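Local atomic coordinates of tyrosinase (Aspergillus oryzae, PDB entry 6JU8), a protein that probably catalyses the copper-dependent oxidation of L-tyrosine and L-dopa by molecular oxygen to L-dopaquinone, a reaction of melanin biosynthesis. Residues P281-M286 with E329-N334; T304-K309 with F395-S400; L168-L173 with D369-L374. The protein carries 1 engineered substitution. All coordinates share one frame; numbering follows the deposited sequence.

How the interactions relate
From the N terminus, 168-173 comes first and meets 369-374 in interaction 3, closing the longest loop, with 195 residues between its segments, and joining the loop before strand 178-182 to the start of helix 371-389. Interaction 1 falls wholly within that span and joins helices 283-292 and 328-340. Interaction 2 runs from 304-309 to 395-400, so it crosses both others; it ties the loop after helix 298-302 to the loop after helix 371-389. Interactions 1 and 2 meet where T304 N lies 3.0 Å from E329 OE1, a probable hydrogen bond; 1 and 3 meet where L283 packs on L168. Interactions 2 and 3 stay about 15 Å apart at their nearest atoms.

Interaction 1. Residues P281-M286 with E329-N334; sequences PTLQDM and EAIHNN. With CU (copper (II) ion), chain D.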
loop_
_atom_site.group_PDB
_atom_site.type_symbol
_atom_site.label_atom_id
_atom_site.label_comp_id
_atom_site.label_asym_id
_atom_site.label_seq_id
_atom_site.Cartn_x
_atom_site.Cartn_y
_atom_site.Cartn_z
ATOM N N PRO A 281 13.785 13.817 -22.215
ATOM C CA PRO A 281 13.381 14.779 -21.199
ATOM C C PRO A 281 12.764 14.115 -19.977
ATOM O O PRO A 281 12.157 13.057 -20.054
ATOM C CB PRO A 281 12.309 15.619 -21.904
ATOM C CG PRO A 281 12.584 15.400 -23.362
ATOM C CD PRO A 281 12.959 13.940 -23.450
ATOM N N THR A 282 12.918 14.797 -18.848
ATOM C CA THR A 282 12.115 14.464 -17.676
ATOM C C THR A 282 10.641 14.808 -17.911
ATOM O O THR A 282 10.306 15.493 -18.902
ATOM C CB THR A 282 12.614 15.247 -16.464
ATOM O OG1 THR A 282 12.408 16.650 -16.713
ATOM C CG2 THR A 282 14.103 15.026 -16.200
ATOM N N LEU A 283 9.755 14.345 -17.022
ATOM C CA LEU A 283 8.353 14.715 -17.169
ATOM C C LEU A 283 8.188 16.230 -17.051
ATOM O O LEU A 283 7.369 16.805 -17.776
ATOM C CB LEU A 283 7.480 13.953 -16.180
ATOM C CG LEU A 283 5.995 14.325 -16.140
ATOM C CD1 LEU A 283 5.310 14.189 -17.500
ATOM C CD2 LEU A 283 5.290 13.448 -15.086
ATOM N N GLN A 284 8.934 16.887 -16.141
ATOM C CA GLN A 284 8.772 18.344 -16.051
ATOM C C GLN A 284 9.225 19.020 -17.342
ATOM O O GLN A 284 8.575 19.956 -17.847
ATOM C CB GLN A 284 9.551 18.896 -14.862
ATOM C CG GLN A 284 9.417 20.409 -14.709
ATOM C CD GLN A 284 10.099 20.888 -13.440
ATOM O OE1 GLN A 284 11.235 21.321 -13.510
ATOM N NE2 GLN A 284 9.430 20.780 -12.298
ATOM N N ASP A 285 10.381 18.591 -17.858
ATOM C CA ASP A 285 10.854 19.252 -19.084
ATOM C C ASP A 285 9.941 18.979 -20.265
ATOM O O ASP A 285 9.728 19.847 -21.123
ATOM C CB ASP A 285 12.296 18.824 -19.380
ATOM C CG ASP A 285 12.839 19.654 -20.542
ATOM O OD1 ASP A 285 12.741 20.893 -20.511
ATOM O OD2 ASP A 285 13.385 19.050 -21.467
ATOM N N MET A 286 9.423 17.746 -20.346
ATOM C CA MET A 286 8.512 17.453 -21.473
ATOM C C MET A 286 7.296 18.355 -21.416
ATOM O O MET A 286 6.786 18.838 -22.442
ATOM C CB MET A 286 8.091 15.975 -21.447
ATOM C CG MET A 286 7.491 15.525 -22.758
ATOM S SD MET A 286 8.717 15.334 -24.061
ATOM C CE MET A 286 9.258 13.648 -23.703
ATOM N N GLU A 329 -1.761 14.554 -25.366
ATOM C CA GLU A 329 -2.368 13.249 -25.121
ATOM C C GLU A 329 -1.284 12.205 -24.843
ATOM O O GLU A 329 -1.458 11.377 -23.944
ATOM C CB GLU A 329 -3.208 12.824 -26.323
ATOM C CG GLU A 329 -4.001 11.553 -26.073
ATOM C CD GLU A 329 -4.966 11.204 -27.186
ATOM O OE1 GLU A 329 -4.933 11.784 -28.294
ATOM O OE2 GLU A 329 -5.762 10.276 -26.941
ATOM N N ALA A 330 -0.186 12.250 -25.585
ATOM C CA ALA A 330 0.930 11.316 -25.389
ATOM C C ALA A 330 1.525 11.482 -24.000
ATOM O O ALA A 330 1.859 10.503 -23.318
ATOM C CB ALA A 330 1.968 11.549 -26.494
ATOM N N ILE A 331 1.751 12.727 -23.558
ATOM C CA ILE A 331 2.269 12.924 -22.203
ATOM C C ILE A 331 1.294 12.312 -21.200
ATOM O O ILE A 331 1.649 11.567 -20.285
ATOM C CB ILE A 331 2.517 14.405 -21.869
ATOM C CG1 ILE A 331 3.642 14.989 -22.741
ATOM C CG2 ILE A 331 2.826 14.583 -20.393
ATOM C CD1 ILE A 331 3.864 16.480 -22.561
ATOM N N HIS A 332 0.016 12.656 -21.351
ATOM C CA HIS A 332 -1.052 12.151 -20.495
ATOM C C HIS A 332 -1.079 10.631 -20.447
ATOM O O HIS A 332 -1.343 10.067 -19.375
ATOM C CB HIS A 332 -2.377 12.712 -21.017
ATOM C CG HIS A 332 -3.562 11.802 -20.985
ATOM N ND1 HIS A 332 -3.824 10.855 -21.961
ATOM C CD2 HIS A 332 -4.602 11.738 -20.119
ATOM C CE1 HIS A 332 -4.966 10.246 -21.676
ATOM N NE2 HIS A 332 -5.474 10.757 -20.546
ATOM N N ASN A 333 -0.828 9.948 -21.560
ATOM C CA ASN A 333 -0.843 8.478 -21.620
ATOM C C ASN A 333 0.285 7.918 -20.779
ATOM O O ASN A 333 0.095 6.930 -20.055
ATOM C CB ASN A 333 -0.642 8.046 -23.077
ATOM C CG ASN A 333 -1.831 8.268 -23.993
ATOM O OD1 ASN A 333 -2.895 8.670 -23.559
ATOM N ND2 ASN A 333 -1.590 8.039 -25.284
ATOM N N ASN A 334 1.464 8.511 -20.886
ATOM C CA ASN A 334 2.594 8.072 -20.068
ATOM C C ASN A 334 2.270 8.266 -18.594
ATOM O O ASN A 334 2.541 7.380 -17.767
ATOM C CB ASN A 334 3.847 8.844 -20.480
ATOM C CG ASN A 334 4.471 8.254 -21.720
ATOM O OD1 ASN A 334 5.174 7.241 -21.649
ATOM N ND2 ASN A 334 4.259 8.895 -22.860
HETATM CU CU CU D . -6.779 10.065 -18.942
HETATM O O HOH W 1 -8.458 9.188 -20.196
#
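I331 faces L283 and M286 with purely aliphatic carbon; the flat group here is the imidazole of H332, whose CB leaves the helix away from that interface and which makes no contact across it. At its edge, ND1 donates to E329 O 3.1 Å away, on a lone pair in the carbonyl plane and only 4° out of the ring plane. The copper(II) ion is bound by H332 NE2 at 2.2 Å, and water 1, itself a copper ligand, also lies in the ring plane. E329 O accepts from N333 N too.

Across the interface the two branches of I331 divide the work. CG2 meets L283 CD1 at 3.8 Å, while CD1, carried by the extended CG1 arm, meets M286 CG at 3.8 Å. With CG anti to the backbone N (chi1 -164°), M286 turns that carbon toward the isoleucine; the later bends at chi2 and chi3 place SD and CE, not the touching atom. Behind, T282 OG1 caps helix 283-292 by accepting from D285 N at 3.0 Å.

H336, one turn on, and H376 complete this copper site. The chemistry is thus divided between two sides of helix 328-340: apolar packing against helix 283-292 on one, metal binding on the other. The bond from ND1 to E329 O limits rotation of the H332 ring and probably keeps NE2 directed at the metal.

Interaction 2. Residues T304-K309 with F395-S400; sequences TRYDDK and FNDDKS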
loop_
_atom_site.group_PDB
_atom_site.type_symbol
_atom_site.label_atom_id
_atom_site.label_comp_id
_atom_site.label_asym_id
_atom_site.label_seq_id
_atom_site.Cartn_x
_atom_site.Cartn_y
_atom_site.Cartn_z
ATOM N N THR A 304 -2.621 12.213 -30.164
ATOM C CA THR A 304 -1.776 11.234 -30.848
ATOM C C THR A 304 -2.213 11.005 -32.282
ATOM O O THR A 304 -1.448 10.436 -33.082
ATOM C CB THR A 304 -1.786 9.889 -30.078
ATOM O OG1 THR A 304 -3.136 9.507 -29.822
ATOM C CG2 THR A 304 -1.087 10.054 -28.732
ATOM N N ARG A 305 -3.407 11.430 -32.707
ATOM C CA ARG A 305 -3.841 11.137 -34.073
ATOM C C ARG A 305 -3.054 11.909 -35.119
ATOM O O ARG A 305 -2.995 11.494 -36.287
ATOM C CB ARG A 305 -5.347 11.425 -34.227
ATOM C CG ARG A 305 -5.849 11.045 -35.619
ATOM C CD ARG A 305 -7.328 11.264 -35.799
ATOM N NE ARG A 305 -8.152 10.355 -35.014
ATOM C CZ ARG A 305 -9.391 10.008 -35.328
ATOM N NH1 ARG A 305 -10.042 9.177 -34.510
ATOM N NH2 ARG A 305 -9.976 10.462 -36.441
ATOM N N TYR A 306 -2.478 13.055 -34.724
ATOM C CA TYR A 306 -1.930 13.938 -35.763
ATOM C C TYR A 306 -0.820 13.254 -36.535
ATOM O O TYR A 306 -0.795 13.324 -37.755
ATOM C CB TYR A 306 -1.408 15.241 -35.156
ATOM C CG TYR A 306 -1.193 16.335 -36.178
ATOM C CD1 TYR A 306 -2.225 17.199 -36.515
ATOM C CD2 TYR A 306 0.044 16.507 -36.803
ATOM C CE1 TYR A 306 -2.049 18.210 -37.436
ATOM C CE2 TYR A 306 0.233 17.526 -37.724
ATOM C CZ TYR A 306 -0.815 18.361 -38.040
ATOM O OH TYR A 306 -0.673 19.385 -38.948
ATOM N N ASP A 307 0.083 12.590 -35.808
ATOM C CA ASP A 307 1.164 11.910 -36.516
ATOM C C ASP A 307 1.287 10.504 -35.948
ATOM O O ASP A 307 2.039 10.311 -34.984
ATOM C CB ASP A 307 2.474 12.678 -36.392
ATOM C CG ASP A 307 3.565 12.264 -37.359
ATOM O OD1 ASP A 307 3.495 11.174 -37.966
ATOM O OD2 ASP A 307 4.536 13.037 -37.533
ATOM N N ASP A 308 0.572 9.552 -36.502
ATOM C CA ASP A 308 0.632 8.145 -36.127
ATOM C C ASP A 308 2.041 7.655 -35.796
ATOM O O ASP A 308 2.242 6.924 -34.829
ATOM C CB ASP A 308 0.100 7.229 -37.249
ATOM C CG ASP A 308 -1.410 7.382 -37.383
ATOM O OD1 ASP A 308 -2.021 7.698 -36.345
ATOM O OD2 ASP A 308 -1.989 7.186 -38.480
ATOM N N LYS A 309 2.992 8.011 -36.650
ATOM C CA LYS A 309 4.351 7.497 -36.620
ATOM C C LYS A 309 5.066 7.777 -35.306
ATOM O O LYS A 309 5.901 6.981 -34.865
ATOM C CB LYS A 309 5.152 8.113 -37.774
ATOM N N PHE A 395 -9.067 23.681 -33.600
ATOM C CA PHE A 395 -9.803 22.877 -34.558
ATOM C C PHE A 395 -9.794 23.480 -35.959
ATOM O O PHE A 395 -10.779 23.292 -36.691
ATOM C CB PHE A 395 -11.243 22.598 -34.089
ATOM C CG PHE A 395 -11.306 21.729 -32.853
ATOM C CD1 PHE A 395 -11.280 22.272 -31.564
ATOM C CD2 PHE A 395 -11.365 20.346 -32.956
ATOM C CE1 PHE A 395 -11.310 21.493 -30.421
ATOM C CE2 PHE A 395 -11.414 19.549 -31.828
ATOM C CZ PHE A 395 -11.376 20.105 -30.545
ATOM N N ASN A 396 -8.712 24.127 -36.364
ATOM C CA ASN A 396 -8.734 24.877 -37.625
ATOM C C ASN A 396 -7.547 24.524 -38.503
ATOM O O ASN A 396 -7.413 25.098 -39.586
ATOM C CB ASN A 396 -8.836 26.383 -37.382
ATOM C CG ASN A 396 -7.666 26.940 -36.604
ATOM O OD1 ASN A 396 -7.097 26.262 -35.746
ATOM N ND2 ASN A 396 -7.280 28.181 -36.873
ATOM N N ASP A 397 -6.711 23.552 -38.129
ATOM C CA ASP A 397 -5.776 23.004 -39.119
ATOM C C ASP A 397 -6.488 21.971 -39.979
ATOM O O ASP A 397 -7.621 21.569 -39.704
ATOM C CB ASP A 397 -4.568 22.372 -38.413
ATOM C CG ASP A 397 -5.041 21.281 -37.467
ATOM O OD1 ASP A 397 -5.391 21.588 -36.307
ATOM O OD2 ASP A 397 -5.141 20.109 -37.924
ATOM N N ASP A 398 -5.829 21.559 -41.062
ATOM C CA ASP A 398 -6.474 20.700 -42.045
ATOM C C ASP A 398 -6.901 19.358 -41.482
ATOM O O ASP A 398 -7.856 18.718 -41.949
ATOM C CB ASP A 398 -5.547 20.506 -43.248
ATOM C CG ASP A 398 -5.353 21.791 -44.025
ATOM O OD1 ASP A 398 -6.227 22.678 -44.008
ATOM O OD2 ASP A 398 -4.276 21.914 -44.643
ATOM N N LYS A 399 -6.207 18.882 -40.443
ATOM C CA LYS A 399 -6.533 17.573 -39.892
ATOM C C LYS A 399 -7.636 17.636 -38.851
ATOM O O LYS A 399 -8.587 16.846 -38.861
ATOM C CB LYS A 399 -5.287 16.934 -39.282
ATOM C CG LYS A 399 -4.231 16.575 -40.312
ATOM C CD LYS A 399 -3.197 15.632 -39.719
ATOM C CE LYS A 399 -1.909 15.771 -40.511
ATOM N NZ LYS A 399 -1.016 14.620 -40.245
ATOM N N SER A 400 -7.569 18.612 -37.953
ATOM C CA SER A 400 -8.499 18.601 -36.812
ATOM C C SER A 400 -9.822 19.270 -37.143
ATOM O O SER A 400 -10.785 19.134 -36.368
ATOM C CB SER A 400 -7.789 19.228 -35.608
ATOM O OG SER A 400 -7.724 20.637 -35.715
#
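Y306 and K399 are brought together by two different first torsions: Y306 turns CG anti to its backbone N (chi1 -164°), whereas K399 sets CG anti to its carbonyl carbon and then runs out extended. Ring and lysine chain cross at about a right angle, the chain passing over one face of the phenol. K399 CD stands 3.6 Å from Y306 CE1, toward the ring's rim, in a CH-pi contact. Farther along, K399 NZ lies 4.2 Å from the ring centroid, 16° off the normal, which defines a cation-pi interaction.

The same ammonium donates to Y306 O at 2.8 Å, with a C=O...N angle of 155°. One lysine end therefore grips both the backbone and the ring of one residue. At the ring edge, near its plane, D397 OD2 comes within 3.7 Å of Y306 CE1. That oxygen accepts from K399 N (3.0 Å) and from S400 N (2.9 Å), both reaching it from one face of the carboxylate, in an Asx turn and Asx motif; D397 OD1 takes the hydroxyl of S400 at 2.6 Å.

Two partners outside the segments connect this pair of loops to helix 298-302 and its approach: D397 OD1 accepts from G299 N, and Y306 OH bonds with N297 ND2. Segment 304-309 leads from that helix toward helix 328-340. The loop containing 395-400 runs from helix 371-389 toward strand 412-415.

Interaction 3. Residues L168-L173 with D369-L374; sequences LRLPIL and DPIFWL
I371 sets its terminal methyl against L170 and P171 together, end-on. Its CG1 is anti to the backbone N (chi1 -158°) and the next torsion is also extended, which makes CD1 the far end of a straight arm directed at the irregular segment 168-173. There it has two partners at equal range: L170 CD2 at 3.8 Å and P171 CD at 3.8 Å. The leucine side chain crosses the isoleucine at about a right angle and offers one methyl, while the proline ring lies oblique to it and offers the carbon next to its nitrogen. L374, one turn on from I371, adds a looser contact, its CD1 standing 4.4 Å from P171 CG. The proline ring thus bears on both I371 and L374 through neighbouring carbons.

Residues 369-374 open the second copper-binding signature of tyrosinases, in which a DP pair leads into the helix that supplies H376 to the copper site shared with H332 and H336. D369 caps the turn that leads into this helix: its OD1 accepts from I371 N at 2.9 Å, on the anti side of the carboxylate and 30° out of its plane, its O accepts from F372 N at 2.8 Å, and its OD2 has a salt bridge to K239.

F372 makes no contact with 168-173 but meets H71, a ligand of the other copper, edge-to-face. L170 also packs on helix 258-267, and both L170 and I371 touch V339 of helix 328-340. Beside them, R169 donates to N245 O of the second subunit and makes a cation-pi contact with Y246 of the second subunit.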
loop_
_atom_site.group_PDB
_atom_site.type_symbol
_atom_site.label_atom_id
_atom_site.label_comp_id
_atom_site.label_asym_id
_atom_site.label_seq_id
_atom_site.Cartn_x
_atom_site.Cartn_y
_atom_site.Cartn_z
ATOM N N LEU A 168 9.035 14.759 -8.391
ATOM C CA LEU A 168 7.613 14.732 -8.687
ATOM C C LEU A 168 6.954 13.689 -7.802
ATOM O O LEU A 168 7.557 12.661 -7.464
ATOM C CB LEU A 168 7.425 14.401 -10.169
ATOM C CG LEU A 168 8.172 15.272 -11.179
ATOM C CD1 LEU A 168 7.952 14.731 -12.585
ATOM C CD2 LEU A 168 7.697 16.714 -11.065
ATOM N N ARG A 169 5.719 13.932 -7.393
ATOM C CA ARG A 169 5.068 13.009 -6.472
ATOM C C ARG A 169 3.576 12.944 -6.743
ATOM O O ARG A 169 2.955 13.957 -7.109
ATOM C CB ARG A 169 5.212 13.462 -5.012
ATOM C CG ARG A 169 6.661 13.504 -4.505
ATOM C CD ARG A 169 6.619 13.869 -3.019
ATOM N NE ARG A 169 7.950 14.218 -2.513
ATOM C CZ ARG A 169 8.116 14.801 -1.331
ATOM N NH1 ARG A 169 7.044 15.102 -0.595
ATOM N NH2 ARG A 169 9.347 15.084 -0.915
ATOM N N LEU A 170 2.982 11.777 -6.468
ATOM C CA LEU A 170 1.519 11.781 -6.307
ATOM C C LEU A 170 1.072 12.769 -5.228
ATOM O O LEU A 170 1.801 13.063 -4.284
ATOM C CB LEU A 170 1.007 10.398 -5.897
ATOM C CG LEU A 170 1.263 9.240 -6.846
ATOM C CD1 LEU A 170 0.511 7.975 -6.431
ATOM C CD2 LEU A 170 0.967 9.571 -8.288
ATOM N N PRO A 171 -0.151 13.283 -5.307
ATOM C CA PRO A 171 -0.629 14.209 -4.259
ATOM C C PRO A 171 -0.507 13.614 -2.860
ATOM O O PRO A 171 -0.790 12.426 -2.627
ATOM C CB PRO A 171 -2.129 14.338 -4.573
ATOM C CG PRO A 171 -2.201 14.103 -6.050
ATOM C CD PRO A 171 -1.173 13.017 -6.337
ATOM N N ILE A 172 -0.167 14.496 -1.921
ATOM C CA ILE A 172 -0.176 14.109 -0.504
ATOM C C ILE A 172 -1.444 13.337 -0.168
ATOM O O ILE A 172 -1.424 12.232 0.393
ATOM C CB ILE A 172 -0.055 15.343 0.406
ATOM C CG1 ILE A 172 1.253 16.129 0.195
ATOM C CG2 ILE A 172 -0.193 14.941 1.857
ATOM C CD1 ILE A 172 1.210 17.555 0.716
ATOM N N LEU A 173 -2.576 13.969 -0.498
ATOM C CA LEU A 173 -3.846 13.430 0.011
ATOM C C LEU A 173 -4.140 12.091 -0.634
ATOM O O LEU A 173 -4.783 11.228 -0.034
ATOM C CB LEU A 173 -4.933 14.490 -0.245
ATOM C CG LEU A 173 -6.332 14.157 0.236
ATOM C CD1 LEU A 173 -6.350 13.885 1.733
ATOM C CD2 LEU A 173 -7.286 15.314 -0.082
ATOM N N ASP A 369 -10.094 4.896 -10.522
ATOM C CA ASP A 369 -9.142 5.366 -9.515
ATOM C C ASP A 369 -9.383 6.847 -9.276
ATOM O O ASP A 369 -9.319 7.606 -10.266
ATOM C CB ASP A 369 -7.706 5.131 -9.988
ATOM C CG ASP A 369 -6.689 5.423 -8.890
ATOM O OD1 ASP A 369 -6.902 6.438 -8.169
ATOM O OD2 ASP A 369 -5.684 4.678 -8.792
ATOM N N PRO A 370 -9.658 7.300 -8.067
ATOM C CA PRO A 370 -9.964 8.727 -7.860
ATOM C C PRO A 370 -8.897 9.689 -8.350
ATOM O O PRO A 370 -9.213 10.860 -8.615
ATOM C CB PRO A 370 -10.129 8.809 -6.323
ATOM C CG PRO A 370 -10.670 7.442 -5.969
ATOM C CD PRO A 370 -9.852 6.486 -6.816
ATOM N N ILE A 371 -7.621 9.283 -8.458
ATOM C CA ILE A 371 -6.629 10.195 -9.017
ATOM C C ILE A 371 -6.884 10.515 -10.490
ATOM O O ILE A 371 -6.383 11.529 -10.996
ATOM C CB ILE A 371 -5.191 9.674 -8.830
ATOM C CG1 ILE A 371 -4.191 10.836 -8.907
ATOM C CG2 ILE A 371 -4.876 8.541 -9.793
ATOM C CD1 ILE A 371 -2.750 10.440 -8.665
ATOM N N PHE A 372 -7.623 9.671 -11.206
ATOM C CA PHE A 372 -7.973 9.911 -12.603
ATOM C C PHE A 372 -8.415 11.356 -12.800
ATOM O O PHE A 372 -7.997 12.061 -13.727
ATOM C CB PHE A 372 -9.103 8.962 -13.028
ATOM C CG PHE A 372 -9.635 9.242 -14.412
ATOM C CD1 PHE A 372 -10.662 10.162 -14.593
ATOM C CD2 PHE A 372 -9.101 8.578 -15.515
ATOM C CE1 PHE A 372 -11.135 10.427 -15.874
ATOM C CE2 PHE A 372 -9.573 8.816 -16.782
ATOM C CZ PHE A 372 -10.601 9.741 -16.942
ATOM N N TRP A 373 -9.325 11.813 -11.949
ATOM C CA TRP A 373 -9.975 13.101 -12.139
ATOM C C TRP A 373 -9.023 14.250 -11.856
ATOM O O TRP A 373 -9.131 15.313 -12.452
ATOM C CB TRP A 373 -11.179 13.150 -11.191
ATOM C CG TRP A 373 -12.061 11.935 -11.303
ATOM C CD1 TRP A 373 -12.008 10.801 -10.532
ATOM C CD2 TRP A 373 -13.146 11.736 -12.228
ATOM N NE1 TRP A 373 -12.977 9.904 -10.932
ATOM C CE2 TRP A 373 -13.694 10.467 -11.968
ATOM C CE3 TRP A 373 -13.712 12.518 -13.258
ATOM C CZ2 TRP A 373 -14.775 9.963 -12.687
ATOM C CZ3 TRP A 373 -14.786 12.009 -13.978
ATOM C CH2 TRP A 373 -15.316 10.728 -13.691
ATOM N N LEU A 374 -8.102 14.022 -10.922
ATOM C CA LEU A 374 -7.086 15.033 -10.579
ATOM C C LEU A 374 -6.049 15.169 -11.675
ATOM O O LEU A 374 -5.637 16.283 -12.017
ATOM C CB LEU A 374 -6.438 14.639 -9.251
ATOM C CG LEU A 374 -7.374 14.379 -8.075
ATOM C CD1 LEU A 374 -6.559 13.989 -6.846
ATOM C CD2 LEU A 374 -8.288 15.560 -7.769
#